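Long-range contacts in orotidine 5'-phosphate decarboxylase (Pyrococcus horikoshii, PDB 2CZD), which probably catalyses the decarboxylation of orotidine 5'-monophosphate to UMP, the last step of de novo UMP biosynthesis, and works as a homodimer: residues L6-E10 / N31-I35; I146-R150 / A174-D180. One frame throughout, in Å; residues are numbered along the deposited sequence.

Interaction 1 of 2, residues L6-E10 / N31-I35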
loop_
_atom_site.group_PDB
_atom_site.type_symbol
_atom_site.label_atom_id
_atom_site.label_comp_id
_atom_site.label_asym_id
_atom_site.label_seq_id
_atom_site.Cartn_x
_atom_site.Cartn_y
_atom_site.Cartn_z
ATOM N N LEU B 6 16.129 -6.379 2.650
ATOM C CA LEU B 6 16.853 -6.712 1.422
ATOM C C LEU B 6 16.456 -5.815 0.264
ATOM O O LEU B 6 15.836 -6.255 -0.727
ATOM C CB LEU B 6 16.616 -8.176 1.073
ATOM C CG LEU B 6 17.499 -8.747 -0.043
ATOM C CD1 LEU B 6 18.956 -8.695 0.403
ATOM C CD2 LEU B 6 17.080 -10.176 -0.330
ATOM N N ASP B 7 16.851 -4.560 0.395
ATOM C CA ASP B 7 16.504 -3.549 -0.586
ATOM C C ASP B 7 17.571 -3.436 -1.667
ATOM O O ASP B 7 18.158 -2.381 -1.888
ATOM C CB ASP B 7 16.266 -2.218 0.129
ATOM C CG ASP B 7 15.106 -2.281 1.119
ATOM O OD1 ASP B 7 14.273 -3.209 1.008
ATOM O OD2 ASP B 7 15.016 -1.396 2.000
ATOM N N VAL B 8 17.803 -4.569 -2.320
ATOM C CA VAL B 8 18.774 -4.712 -3.393
ATOM C C VAL B 8 17.889 -5.061 -4.573
ATOM O O VAL B 8 17.424 -6.194 -4.708
ATOM C CB VAL B 8 19.739 -5.854 -3.071
ATOM C CG1 VAL B 8 20.638 -6.154 -4.272
ATOM C CG2 VAL B 8 20.561 -5.471 -1.848
ATOM N N TYR B 9 17.660 -4.068 -5.422
ATOM C CA TYR B 9 16.741 -4.231 -6.535
ATOM C C TYR B 9 17.293 -4.902 -7.776
ATOM O O TYR B 9 16.843 -4.663 -8.893
ATOM C CB TYR B 9 16.109 -2.867 -6.829
ATOM C CG TYR B 9 15.541 -2.233 -5.564
ATOM C CD1 TYR B 9 14.617 -2.923 -4.771
ATOM C CD2 TYR B 9 15.980 -0.985 -5.119
ATOM C CE1 TYR B 9 14.154 -2.391 -3.568
ATOM C CE2 TYR B 9 15.523 -0.440 -3.917
ATOM C CZ TYR B 9 14.610 -1.147 -3.145
ATOM O OH TYR B 9 14.153 -0.594 -1.971
ATOM N N GLU B 10 18.275 -5.763 -7.545
ATOM C CA GLU B 10 18.894 -6.554 -8.588
ATOM C C GLU B 10 18.709 -7.985 -8.098
ATOM O O GLU B 10 19.487 -8.480 -7.283
ATOM C CB GLU B 10 20.372 -6.218 -8.704
ATOM C CG GLU B 10 21.020 -6.829 -9.916
ATOM C CD GLU B 10 22.371 -6.206 -10.216
ATOM O OE1 GLU B 10 22.515 -4.978 -10.019
ATOM O OE2 GLU B 10 23.283 -6.939 -10.661
ATOM N N ASN B 31 10.195 -5.392 -0.106
ATOM C CA ASN B 31 9.216 -4.313 -0.260
ATOM C C ASN B 31 8.590 -4.261 -1.655
ATOM O O ASN B 31 8.887 -5.100 -2.500
ATOM C CB ASN B 31 9.865 -2.971 0.087
ATOM C CG ASN B 31 11.070 -2.659 -0.779
ATOM O OD1 ASN B 31 11.279 -3.270 -1.819
ATOM N ND2 ASN B 31 11.855 -1.677 -0.360
ATOM N N TRP B 32 7.688 -3.310 -1.890
ATOM C CA TRP B 32 7.071 -3.219 -3.211
ATOM C C TRP B 32 8.095 -2.966 -4.341
ATOM O O TRP B 32 7.999 -3.570 -5.407
ATOM C CB TRP B 32 5.972 -2.131 -3.233
ATOM C CG TRP B 32 4.628 -2.536 -2.624
ATOM C CD1 TRP B 32 3.946 -1.859 -1.651
ATOM C CD2 TRP B 32 3.765 -3.605 -3.043
ATOM N NE1 TRP B 32 2.714 -2.433 -1.443
ATOM C CE2 TRP B 32 2.570 -3.503 -2.282
ATOM C CE3 TRP B 32 3.878 -4.631 -3.985
ATOM C CZ2 TRP B 32 1.501 -4.383 -2.440
ATOM C CZ3 TRP B 32 2.798 -5.522 -4.146
ATOM C CH2 TRP B 32 1.625 -5.381 -3.370
ATOM N N PRO B 33 9.084 -2.083 -4.121
ATOM C CA PRO B 33 10.055 -1.851 -5.203
ATOM C C PRO B 33 10.712 -3.135 -5.718
ATOM O O PRO B 33 10.868 -3.310 -6.925
ATOM C CB PRO B 33 11.064 -0.893 -4.568
ATOM C CG PRO B 33 10.161 -0.020 -3.679
ATOM C CD PRO B 33 9.151 -1.024 -3.094
ATOM N N LEU B 34 11.100 -4.030 -4.809
ATOM C CA LEU B 34 11.720 -5.281 -5.231
ATOM C C LEU B 34 10.711 -6.144 -5.983
ATOM O O LEU B 34 11.029 -6.695 -7.032
ATOM C CB LEU B 34 12.286 -6.052 -4.026
ATOM C CG LEU B 34 12.945 -7.396 -4.362
ATOM C CD1 LEU B 34 14.162 -7.157 -5.285
ATOM C CD2 LEU B 34 13.381 -8.089 -3.074
ATOM N N ILE B 35 9.485 -6.249 -5.469
ATOM C CA ILE B 35 8.449 -7.046 -6.129
ATOM C C ILE B 35 8.134 -6.480 -7.530
ATOM O O ILE B 35 7.916 -7.227 -8.496
ATOM C CB ILE B 35 7.177 -7.075 -5.251
ATOM C CG1 ILE B 35 7.459 -7.884 -3.986
ATOM C CG2 ILE B 35 5.987 -7.659 -6.033
ATOM C CD1 ILE B 35 6.358 -7.797 -2.945
HETATM O O HOH W 1 13.238 -5.371 -0.581
#

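Interaction 2 of 2, residues I146-R150 / A174-D180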
loop_
_atom_site.group_PDB
_atom_site.type_symbol
_atom_site.label_atom_id
_atom_site.label_comp_id
_atom_site.label_asym_id
_atom_site.label_seq_id
_atom_site.Cartn_x
_atom_site.Cartn_y
_atom_site.Cartn_z
ATOM N N ILE B 146 10.639 2.262 21.624
ATOM C CA ILE B 146 10.556 0.812 21.749
ATOM C C ILE B 146 9.912 0.493 23.102
ATOM O O ILE B 146 8.959 -0.293 23.184
ATOM C CB ILE B 146 11.951 0.145 21.669
ATOM C CG1 ILE B 146 12.536 0.334 20.259
ATOM C CG2 ILE B 146 11.834 -1.340 22.007
ATOM C CD1 ILE B 146 13.982 -0.177 20.119
ATOM N N GLY B 147 10.431 1.113 24.158
ATOM C CA GLY B 147 9.871 0.892 25.479
ATOM C C GLY B 147 8.447 1.407 25.610
ATOM O O GLY B 147 7.601 0.762 26.232
ATOM N N TYR B 148 8.177 2.563 25.005
ATOM C CA TYR B 148 6.852 3.169 25.073
ATOM C C TYR B 148 5.826 2.189 24.528
ATOM O O TYR B 148 4.764 1.977 25.114
ATOM C CB TYR B 148 6.801 4.447 24.239
ATOM C CG TYR B 148 5.456 5.131 24.275
ATOM C CD1 TYR B 148 5.194 6.136 25.195
ATOM C CD2 TYR B 148 4.443 4.762 23.402
ATOM C CE1 TYR B 148 3.947 6.764 25.243
ATOM C CE2 TYR B 148 3.184 5.381 23.444
ATOM C CZ TYR B 148 2.953 6.385 24.371
ATOM O OH TYR B 148 1.730 7.025 24.404
ATOM N N ILE B 149 6.152 1.600 23.388
ATOM C CA ILE B 149 5.239 0.650 22.772
ATOM C C ILE B 149 5.158 -0.639 23.590
ATOM O O ILE B 149 4.066 -1.168 23.827
ATOM C CB ILE B 149 5.663 0.372 21.296
ATOM C CG1 ILE B 149 5.413 1.659 20.483
ATOM C CG2 ILE B 149 4.945 -0.863 20.739
ATOM C CD1 ILE B 149 5.947 1.631 19.052
ATOM N N ARG B 150 6.305 -1.137 24.018
ATOM C CA ARG B 150 6.342 -2.362 24.801
ATOM C C ARG B 150 5.484 -2.254 26.070
ATOM O O ARG B 150 4.818 -3.228 26.451
ATOM C CB ARG B 150 7.808 -2.681 25.168
ATOM C CG ARG B 150 8.010 -3.973 25.948
ATOM C CD ARG B 150 7.702 -5.223 25.100
ATOM N NE ARG B 150 6.280 -5.568 25.052
ATOM C CZ ARG B 150 5.743 -6.402 24.157
ATOM N NH1 ARG B 150 6.502 -6.967 23.217
ATOM N NH2 ARG B 150 4.448 -6.691 24.225
ATOM N N ALA B 174 18.586 -1.734 22.114
ATOM C CA ALA B 174 17.241 -1.794 21.536
ATOM C C ALA B 174 16.560 -3.092 21.953
ATOM O O ALA B 174 15.361 -3.102 22.272
ATOM C CB ALA B 174 17.313 -1.713 20.013
ATOM N N VAL B 175 17.310 -4.188 21.927
ATOM C CA VAL B 175 16.766 -5.481 22.312
ATOM C C VAL B 175 16.415 -5.441 23.800
ATOM O O VAL B 175 15.337 -5.889 24.202
ATOM C CB VAL B 175 17.781 -6.614 22.000
ATOM C CG1 VAL B 175 17.421 -7.882 22.731
ATOM C CG2 VAL B 175 17.819 -6.853 20.488
ATOM N N LYS B 176 17.297 -4.871 24.617
ATOM C CA LYS B 176 17.027 -4.802 26.058
ATOM C C LYS B 176 15.800 -3.952 26.389
ATOM O O LYS B 176 15.119 -4.192 27.393
ATOM C CB LYS B 176 18.262 -4.274 26.814
ATOM C CG LYS B 176 19.396 -5.289 26.913
ATOM C CD LYS B 176 20.591 -4.654 27.630
ATOM C CE LYS B 176 21.705 -5.672 27.877
ATOM N NZ LYS B 176 22.832 -5.082 28.664
ATOM N N ALA B 177 15.491 -2.995 25.523
ATOM C CA ALA B 177 14.354 -2.102 25.717
ATOM C C ALA B 177 13.023 -2.722 25.284
ATOM O O ALA B 177 11.958 -2.209 25.647
ATOM C CB ALA B 177 14.582 -0.804 24.957
ATOM N N GLY B 178 13.084 -3.782 24.483
ATOM C CA GLY B 178 11.848 -4.424 24.053
ATOM C C GLY B 178 11.815 -4.918 22.624
ATOM O O GLY B 178 10.808 -5.483 22.177
ATOM N N ALA B 179 12.898 -4.719 21.885
ATOM C CA ALA B 179 12.901 -5.191 20.509
ATOM C C ALA B 179 13.198 -6.682 20.404
ATOM O O ALA B 179 14.262 -7.148 20.850
ATOM C CB ALA B 179 13.935 -4.419 19.673
ATOM N N ASP B 180 12.270 -7.451 19.830
ATOM C CA ASP B 180 12.536 -8.867 19.591
ATOM C C ASP B 180 13.432 -9.059 18.366
ATOM O O ASP B 180 14.197 -10.020 18.291
ATOM C CB ASP B 180 11.235 -9.634 19.374
ATOM C CG ASP B 180 10.380 -9.633 20.609
ATOM O OD1 ASP B 180 9.434 -8.821 20.677
ATOM O OD2 ASP B 180 10.680 -10.438 21.531
HETATM O O HOH W 2 9.301 -7.403 23.007
#

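Interaction 1 of 2, residues L6-E10 / N31-I35
Two neighbouring beta-alpha junctions of the TIM barrel meet here, at the C-terminal ends of strands 2-5 and 27-31. Segment 6-10 is a loop with an inverse gamma turn centred on D7. Segment 31-35 is the N-cap and first turn of helix 32-38. The backbones come closest at Y9 and L34, with CA atoms 5.3 Å apart. The Y9 ring packs against this turn: its CE1 lies 3.6 Å from P33 CB, and its CD1 4.0 Å from L34 CB. L34 also packs against the loop, its CD1 3.4 Å from V8 O. L69 of the second subunit packs on Y9 and P33, so this corner borders the dimer interface. D7 is a substrate-binding residue, and a water joins its OD1 (2.9 Å) and L6 O (2.7 Å) to N31 N (3.1 Å). The N31 side chain works at both ends: OD1 caps the helix by accepting from L34 N at 3.1 Å, and ND2 donates to Y9 OH at 3.0 Å.

Interaction 2 of 2, residues I146-R150 / A174-D180
Helix 144-150 lies beside the C-terminal end of helix 170-177 and the loop that leads from it into strand 181-184. The backbones are nearest at G147 and A177, whose CA atoms are 5.4 Å apart. I146 is the main bump. Its side chain fills a hollow lined by A174, A177, G178 and A179. I146 CD1 lies 3.7 Å from A174 CB and 4.3 Å from A179 CB. I146 CG2 rests on the turn itself, 3.5 Å from A179 N and 3.6 Å from G178 C. The hollow exists because its walls are small. G178 has a positive phi, and a CB there would crowd R150 CB and I146 CG2 as well as the preceding carbonyl. One helical turn after I146, R150 follows the same side of its helix and runs past G178. G147 offers a flat patch, with its CA 3.7 Å from A177 O. No direct hydrogen bond crosses the gap. A water bridges it instead, taking a bond from R150 NH1 (2.8 Å) and giving bonds to G178 O (2.6 Å) and D180 OD1 (2.7 Å). R150 NH1 and D180 OD1 are 4.3 Å apart, too far for a salt bridge. R150 NH2 bonds L153 O, just after its own helix. R150 NH1 bonds I157 O and D180 OD1 accepts from I159 N, both near the start of strand 158-161. The turn at G178 is a Schellman motif closing helix 170-177, packed against the preceding helix in the outer layer of a TIM barrel.

The two contacts lie on opposite sides of the chain's centre, their centres 27 Å apart and their nearest atoms about 16 Å apart. They share no helix or strand, but both belong to the same eight-stranded barrel. Interaction 1 is the more buried. It joins a loop and a helix start at the C-terminal ends of strands, where the substrate binds, and it borders the second subunit. Interaction 2 is partly buried and joins an outer helix to the end of the next one and the turn after it; no other chain of the assembly touches it. Each includes a bridging water, but direct hydrogen bonding between segments occurs in interaction 1 alone. One contact holds a helix N-cap, the other a helix C-terminal turn.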